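Local coordinates for protein 4'-phospho-dehydrooxetanocin synthase (Bacillus megaterium, PDB 5UL3) that uses cobalamin, a [4Fe-4S] cluster and S-adenosylmethionine to convert dAMP oxidatively into an oxetane aldehyde, the ring contraction of oxetanocin A biosynthesis, at residues D491-I503 and F523-V537. Numbering follows the deposited sequence.
Sequences DFLERTDALMKPI and FIEKHKTGKPVYTIV
L499 reaches along residues 529-536 and meets a different group at each step. Its CB lies beside the T529 hydroxyl and its CG near the carbonyl oxygen of K531. Chi1 (-54°) sets CG anti to the carbonyl carbon, and from there chi2 (178°) orients the two methyls: CD1 sits 3.5 Å from T535 OG1 and beside P532 O, while CD2 slides past the I536 side chain, 3.7 Å from its CD1. The T535 hydroxyl donates its proton to P532 O, and the leucine methyl meets the hydroxyl oxygen by van der Waals contact. T529 N donates to L499 O at 2.9 Å, almost straight at 171°, and K501 N donates to H527 O at 2.8 Å, forming a single beta bridge between M500 and K528. Farther along, Y534 N takes a lone pair of L493 O in the carbonyl plane. One ordered water joins L499 N to the carbonyl oxygens of R495 and K531. At the helix 521-527 end, I503 CD1 lies over one face of the H527 imidazole, 4.2 Å from its centroid, in a CH-pi contact, and also touches F523 CE2. The bent M500 chain brings its CE to 3.7 Å from I524 CG2. V533, its CB directed at 491-503, packs CG2 on A498 CB, and I471 of edge strand 470-473 of the radical SAM sheet lies against V533 and I536. L499 is thus gripped at O by T529 N and at N by water, with apolar contacts flanking these bonds, joining two largely irregular segments within the radical SAM domain, against the edge strand of its partial barrel.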
loop_
_atom_site.group_PDB
_atom_site.type_symbol
_atom_site.label_atom_id
_atom_site.label_comp_id
_atom_site.label_asym_id
_atom_site.label_seq_id
_atom_site.Cartn_x
_atom_site.Cartn_y
_atom_site.Cartn_z
ATOM N N ASP A 491 -14.494 10.805 23.753
ATOM C CA ASP A 491 -14.062 10.195 25.011
ATOM C C ASP A 491 -12.950 9.176 24.780
ATOM O O ASP A 491 -11.918 9.199 25.462
ATOM C CB ASP A 491 -15.248 9.516 25.704
ATOM C CG ASP A 491 -16.215 10.504 26.330
ATOM O OD1 ASP A 491 -15.880 11.706 26.409
ATOM O OD2 ASP A 491 -17.311 10.065 26.748
ATOM N N PHE A 492 -13.163 8.249 23.841
ATOM C CA PHE A 492 -12.136 7.274 23.481
ATOM C C PHE A 492 -10.812 7.949 23.125
ATOM O O PHE A 492 -9.748 7.561 23.624
ATOM C CB PHE A 492 -12.626 6.420 22.307
ATOM C CG PHE A 492 -11.579 5.489 21.729
ATOM C CD1 PHE A 492 -11.394 4.211 22.247
ATOM C CD2 PHE A 492 -10.805 5.883 20.651
ATOM C CE1 PHE A 492 -10.451 3.341 21.704
ATOM C CE2 PHE A 492 -9.849 5.015 20.110
ATOM C CZ PHE A 492 -9.679 3.744 20.641
ATOM N N LEU A 493 -10.866 8.947 22.239
ATOM C CA LEU A 493 -9.668 9.611 21.742
ATOM C C LEU A 493 -8.936 10.402 22.820
ATOM O O LEU A 493 -7.730 10.630 22.688
ATOM C CB LEU A 493 -10.037 10.534 20.581
ATOM C CG LEU A 493 -10.501 9.783 19.332
ATOM C CD1 LEU A 493 -11.216 10.741 18.445
ATOM C CD2 LEU A 493 -9.292 9.174 18.597
ATOM N N GLU A 494 -9.631 10.829 23.867
ATOM C CA GLU A 494 -9.024 11.546 24.981
ATOM C C GLU A 494 -8.455 10.623 26.054
ATOM O O GLU A 494 -7.847 11.116 27.007
ATOM C CB GLU A 494 -10.050 12.509 25.598
ATOM C CG GLU A 494 -10.336 13.698 24.711
ATOM C CD GLU A 494 -11.606 14.443 25.073
ATOM O OE1 GLU A 494 -11.958 14.471 26.275
ATOM O OE2 GLU A 494 -12.253 14.988 24.146
ATOM N N ARG A 495 -8.619 9.306 25.934
ATOM C CA ARG A 495 -8.110 8.408 26.966
ATOM C C ARG A 495 -6.588 8.466 27.023
ATOM O O ARG A 495 -5.912 8.440 25.989
ATOM C CB ARG A 495 -8.586 6.979 26.719
ATOM C CG ARG A 495 -10.063 6.818 27.074
ATOM C CD ARG A 495 -10.507 5.400 26.996
ATOM N NE ARG A 495 -9.862 4.560 27.993
ATOM C CZ ARG A 495 -10.274 3.336 28.294
ATOM N NH1 ARG A 495 -11.332 2.830 27.677
ATOM N NH2 ARG A 495 -9.631 2.619 29.201
ATOM N N THR A 496 -6.053 8.558 28.241
ATOM C CA THR A 496 -4.614 8.600 28.468
ATOM C C THR A 496 -4.089 7.312 29.096
ATOM O O THR A 496 -2.913 7.244 29.472
ATOM C CB THR A 496 -4.255 9.814 29.339
ATOM O OG1 THR A 496 -5.018 9.784 30.558
ATOM C CG2 THR A 496 -4.570 11.098 28.591
ATOM N N ASP A 497 -4.921 6.280 29.201
ATOM C CA ASP A 497 -4.481 5.002 29.748
ATOM C C ASP A 497 -4.274 3.953 28.666
ATOM O O ASP A 497 -4.296 2.753 28.957
ATOM C CB ASP A 497 -5.477 4.503 30.792
ATOM C CG ASP A 497 -6.842 4.232 30.207
ATOM O OD1 ASP A 497 -7.172 4.820 29.156
ATOM O OD2 ASP A 497 -7.594 3.434 30.807
ATOM N N ALA A 498 -4.064 4.379 27.424
ATOM C CA ALA A 498 -3.851 3.461 26.314
ATOM C C ALA A 498 -2.401 3.431 25.859
ATOM O O ALA A 498 -1.818 2.358 25.713
ATOM C CB ALA A 498 -4.759 3.843 25.131
ATOM N N LEU A 499 -1.779 4.588 25.656
ATOM C CA LEU A 499 -0.434 4.609 25.089
ATOM C C LEU A 499 0.602 4.427 26.194
ATOM O O LEU A 499 0.674 5.233 27.131
ATOM C CB LEU A 499 -0.206 5.910 24.317
ATOM C CG LEU A 499 -1.258 6.199 23.234
ATOM C CD1 LEU A 499 -0.997 7.533 22.541
ATOM C CD2 LEU A 499 -1.312 5.057 22.210
ATOM N N MET A 500 1.394 3.365 26.084
ATOM C CA MET A 500 2.414 3.018 27.062
ATOM C C MET A 500 3.794 3.383 26.540
ATOM O O MET A 500 4.070 3.303 25.338
ATOM C CB MET A 500 2.396 1.522 27.387
ATOM C CG MET A 500 1.094 1.006 27.972
ATOM S SD MET A 500 0.773 1.627 29.639
ATOM C CE MET A 500 -0.595 2.701 29.288
ATOM N N LYS A 501 4.670 3.775 27.463
ATOM C CA LYS A 501 6.078 3.867 27.148
ATOM C C LYS A 501 6.614 2.473 26.868
ATOM O O LYS A 501 6.029 1.482 27.310
ATOM C CB LYS A 501 6.858 4.472 28.311
ATOM C CG LYS A 501 6.498 5.892 28.660
ATOM C CD LYS A 501 7.250 6.312 29.921
ATOM C CE LYS A 501 7.176 7.814 30.142
ATOM N NZ LYS A 501 7.803 8.209 31.432
ATOM N N PRO A 502 7.727 2.364 26.140
ATOM C CA PRO A 502 8.393 1.060 26.015
ATOM C C PRO A 502 8.744 0.532 27.393
ATOM O O PRO A 502 9.408 1.203 28.183
ATOM C CB PRO A 502 9.651 1.375 25.188
ATOM C CG PRO A 502 9.288 2.609 24.417
ATOM C CD PRO A 502 8.389 3.404 25.329
ATOM N N ILE A 503 8.279 -0.675 27.686
ATOM C CA ILE A 503 8.410 -1.254 29.017
ATOM C C ILE A 503 9.586 -2.217 29.003
ATOM O O ILE A 503 9.681 -3.076 28.121
ATOM C CB ILE A 503 7.115 -1.964 29.450
ATOM C CG1 ILE A 503 5.988 -0.943 29.626
ATOM C CG2 ILE A 503 7.340 -2.725 30.745
ATOM C CD1 ILE A 503 4.671 -1.546 30.074
ATOM N N PHE A 523 0.141 -0.402 37.537
ATOM C CA PHE A 523 1.147 -0.639 36.507
ATOM C C PHE A 523 0.881 0.227 35.278
ATOM O O PHE A 523 1.785 0.899 34.770
ATOM C CB PHE A 523 1.163 -2.124 36.144
ATOM C CG PHE A 523 2.266 -2.525 35.210
ATOM C CD1 PHE A 523 3.512 -2.874 35.698
ATOM C CD2 PHE A 523 2.041 -2.598 33.842
ATOM C CE1 PHE A 523 4.522 -3.270 34.840
ATOM C CE2 PHE A 523 3.046 -2.991 32.981
ATOM C CZ PHE A 523 4.287 -3.327 33.478
ATOM N N ILE A 524 -0.365 0.230 34.798
ATOM C CA ILE A 524 -0.727 1.057 33.650
ATOM C C ILE A 524 -0.398 2.523 33.920
ATOM O O ILE A 524 0.215 3.203 33.086
ATOM C CB ILE A 524 -2.211 0.855 33.300
ATOM C CG1 ILE A 524 -2.445 -0.590 32.838
ATOM C CG2 ILE A 524 -2.640 1.841 32.245
ATOM C CD1 ILE A 524 -3.894 -1.067 32.972
ATOM N N GLU A 525 -0.773 3.024 35.103
ATOM C CA GLU A 525 -0.462 4.409 35.459
ATOM C C GLU A 525 1.042 4.670 35.477
ATOM O O GLU A 525 1.501 5.723 35.016
ATOM C CB GLU A 525 -1.072 4.752 36.815
ATOM C CG GLU A 525 -2.452 5.338 36.693
ATOM C CD GLU A 525 -2.485 6.477 35.701
ATOM O OE1 GLU A 525 -1.864 7.527 35.985
ATOM O OE2 GLU A 525 -3.113 6.306 34.629
ATOM N N LYS A 526 1.825 3.729 36.009
ATOM C CA LYS A 526 3.266 3.946 36.108
ATOM C C LYS A 526 3.917 4.073 34.736
ATOM O O LYS A 526 4.852 4.865 34.563
ATOM C CB LYS A 526 3.919 2.805 36.885
ATOM C CG LYS A 526 5.434 2.885 36.917
ATOM C CD LYS A 526 6.051 1.691 37.625
ATOM C CE LYS A 526 7.566 1.848 37.720
ATOM N NZ LYS A 526 8.244 0.598 38.169
ATOM N N HIS A 527 3.427 3.328 33.746
ATOM C CA HIS A 527 4.115 3.201 32.468
ATOM C C HIS A 527 3.482 3.997 31.329
ATOM O O HIS A 527 4.031 3.997 30.221
ATOM C CB HIS A 527 4.206 1.722 32.085
ATOM C CG HIS A 527 5.125 0.927 32.963
ATOM N ND1 HIS A 527 6.497 0.944 32.813
ATOM C CD2 HIS A 527 4.871 0.084 33.993
ATOM C CE1 HIS A 527 7.047 0.151 33.715
ATOM N NE2 HIS A 527 6.082 -0.388 34.439
ATOM N N LYS A 528 2.367 4.680 31.560
ATOM C CA LYS A 528 1.705 5.404 30.483
ATOM C C LYS A 528 2.583 6.546 29.980
ATOM O O LYS A 528 3.410 7.095 30.715
ATOM C CB LYS A 528 0.355 5.942 30.965
ATOM C CG LYS A 528 0.470 7.158 31.883
ATOM C CD LYS A 528 -0.884 7.597 32.451
ATOM C CE LYS A 528 -0.735 8.907 33.236
ATOM N NZ LYS A 528 -1.944 9.234 34.048
ATOM N N THR A 529 2.431 6.887 28.696
ATOM C CA THR A 529 3.080 8.106 28.214
ATOM C C THR A 529 2.343 9.357 28.669
ATOM O O THR A 529 2.922 10.449 28.631
ATOM C CB THR A 529 3.184 8.155 26.680
ATOM O OG1 THR A 529 1.868 8.273 26.112
ATOM C CG2 THR A 529 3.913 6.926 26.104
ATOM N N GLY A 530 1.087 9.228 29.086
ATOM C CA GLY A 530 0.261 10.382 29.375
ATOM C C GLY A 530 -0.305 11.080 28.158
ATOM O O GLY A 530 -1.024 12.075 28.314
ATOM N N LYS A 531 -0.012 10.599 26.954
ATOM C CA LYS A 531 -0.571 11.248 25.772
ATOM C C LYS A 531 -1.908 10.613 25.396
ATOM O O LYS A 531 -2.058 9.392 25.481
ATOM C CB LYS A 531 0.383 11.139 24.600
ATOM C CG LYS A 531 1.780 11.636 24.911
ATOM C CD LYS A 531 2.458 12.158 23.663
ATOM C CE LYS A 531 3.453 13.259 24.010
ATOM N NZ LYS A 531 2.819 14.357 24.804
ATOM N N PRO A 532 -2.885 11.411 24.983
ATOM C CA PRO A 532 -4.173 10.845 24.578
ATOM C C PRO A 532 -4.078 10.128 23.240
ATOM O O PRO A 532 -3.173 10.353 22.430
ATOM C CB PRO A 532 -5.098 12.062 24.491
ATOM C CG PRO A 532 -4.197 13.249 24.394
ATOM C CD PRO A 532 -2.906 12.888 25.047
ATOM N N VAL A 533 -5.062 9.246 23.022
ATOM C CA VAL A 533 -5.074 8.405 21.829
ATOM C C VAL A 533 -5.062 9.243 20.556
ATOM O O VAL A 533 -4.423 8.867 19.566
ATOM C CB VAL A 533 -6.285 7.446 21.862
ATOM C CG1 VAL A 533 -6.434 6.726 20.517
ATOM C CG2 VAL A 533 -6.133 6.440 22.995
ATOM N N TYR A 534 -5.753 10.392 20.548
ATOM C CA TYR A 534 -5.820 11.151 19.299
ATOM C C TYR A 534 -4.443 11.557 18.790
ATOM O O TYR A 534 -4.309 11.851 17.598
ATOM C CB TYR A 534 -6.722 12.389 19.427
ATOM C CG TYR A 534 -6.289 13.466 20.405
ATOM C CD1 TYR A 534 -5.215 14.312 20.126
ATOM C CD2 TYR A 534 -7.012 13.691 21.574
ATOM C CE1 TYR A 534 -4.835 15.325 21.027
ATOM C CE2 TYR A 534 -6.644 14.713 22.477
ATOM C CZ TYR A 534 -5.553 15.509 22.198
ATOM O OH TYR A 534 -5.192 16.500 23.097
ATOM N N THR A 535 -3.409 11.529 19.639
ATOM C CA THR A 535 -2.073 11.884 19.165
ATOM C C THR A 535 -1.527 10.904 18.125
ATOM O O THR A 535 -0.600 11.264 17.399
ATOM C CB THR A 535 -1.079 12.002 20.343
ATOM O OG1 THR A 535 -0.954 10.747 21.039
ATOM C CG2 THR A 535 -1.515 13.092 21.331
ATOM N N ILE A 536 -2.070 9.690 18.006
ATOM C CA ILE A 536 -1.573 8.743 17.007
ATOM C C ILE A 536 -2.576 8.503 15.872
ATOM O O ILE A 536 -2.388 7.574 15.067
ATOM C CB ILE A 536 -1.137 7.417 17.655
ATOM C CG1 ILE A 536 -2.325 6.734 18.340
ATOM C CG2 ILE A 536 -0.011 7.656 18.661
ATOM C CD1 ILE A 536 -2.084 5.261 18.627
ATOM N N VAL A 537 -3.616 9.335 15.764
ATOM C CA VAL A 537 -4.578 9.215 14.676
ATOM C C VAL A 537 -3.921 9.662 13.383
ATOM O O VAL A 537 -3.298 10.725 13.327
ATOM C CB VAL A 537 -5.839 10.041 14.977
ATOM C CG1 VAL A 537 -6.676 10.220 13.712
ATOM C CG2 VAL A 537 -6.663 9.350 16.060
HETATM O O HOH W 1 -3.363 7.030 25.866
HETATM O O HOH W 2 -0.814 7.479 27.900
HETATM O O HOH W 3 -3.013 10.902 32.311
HETATM O O HOH W 4 -4.672 7.667 32.540
HETATM O O HOH W 5 8.605 2.065 30.996
#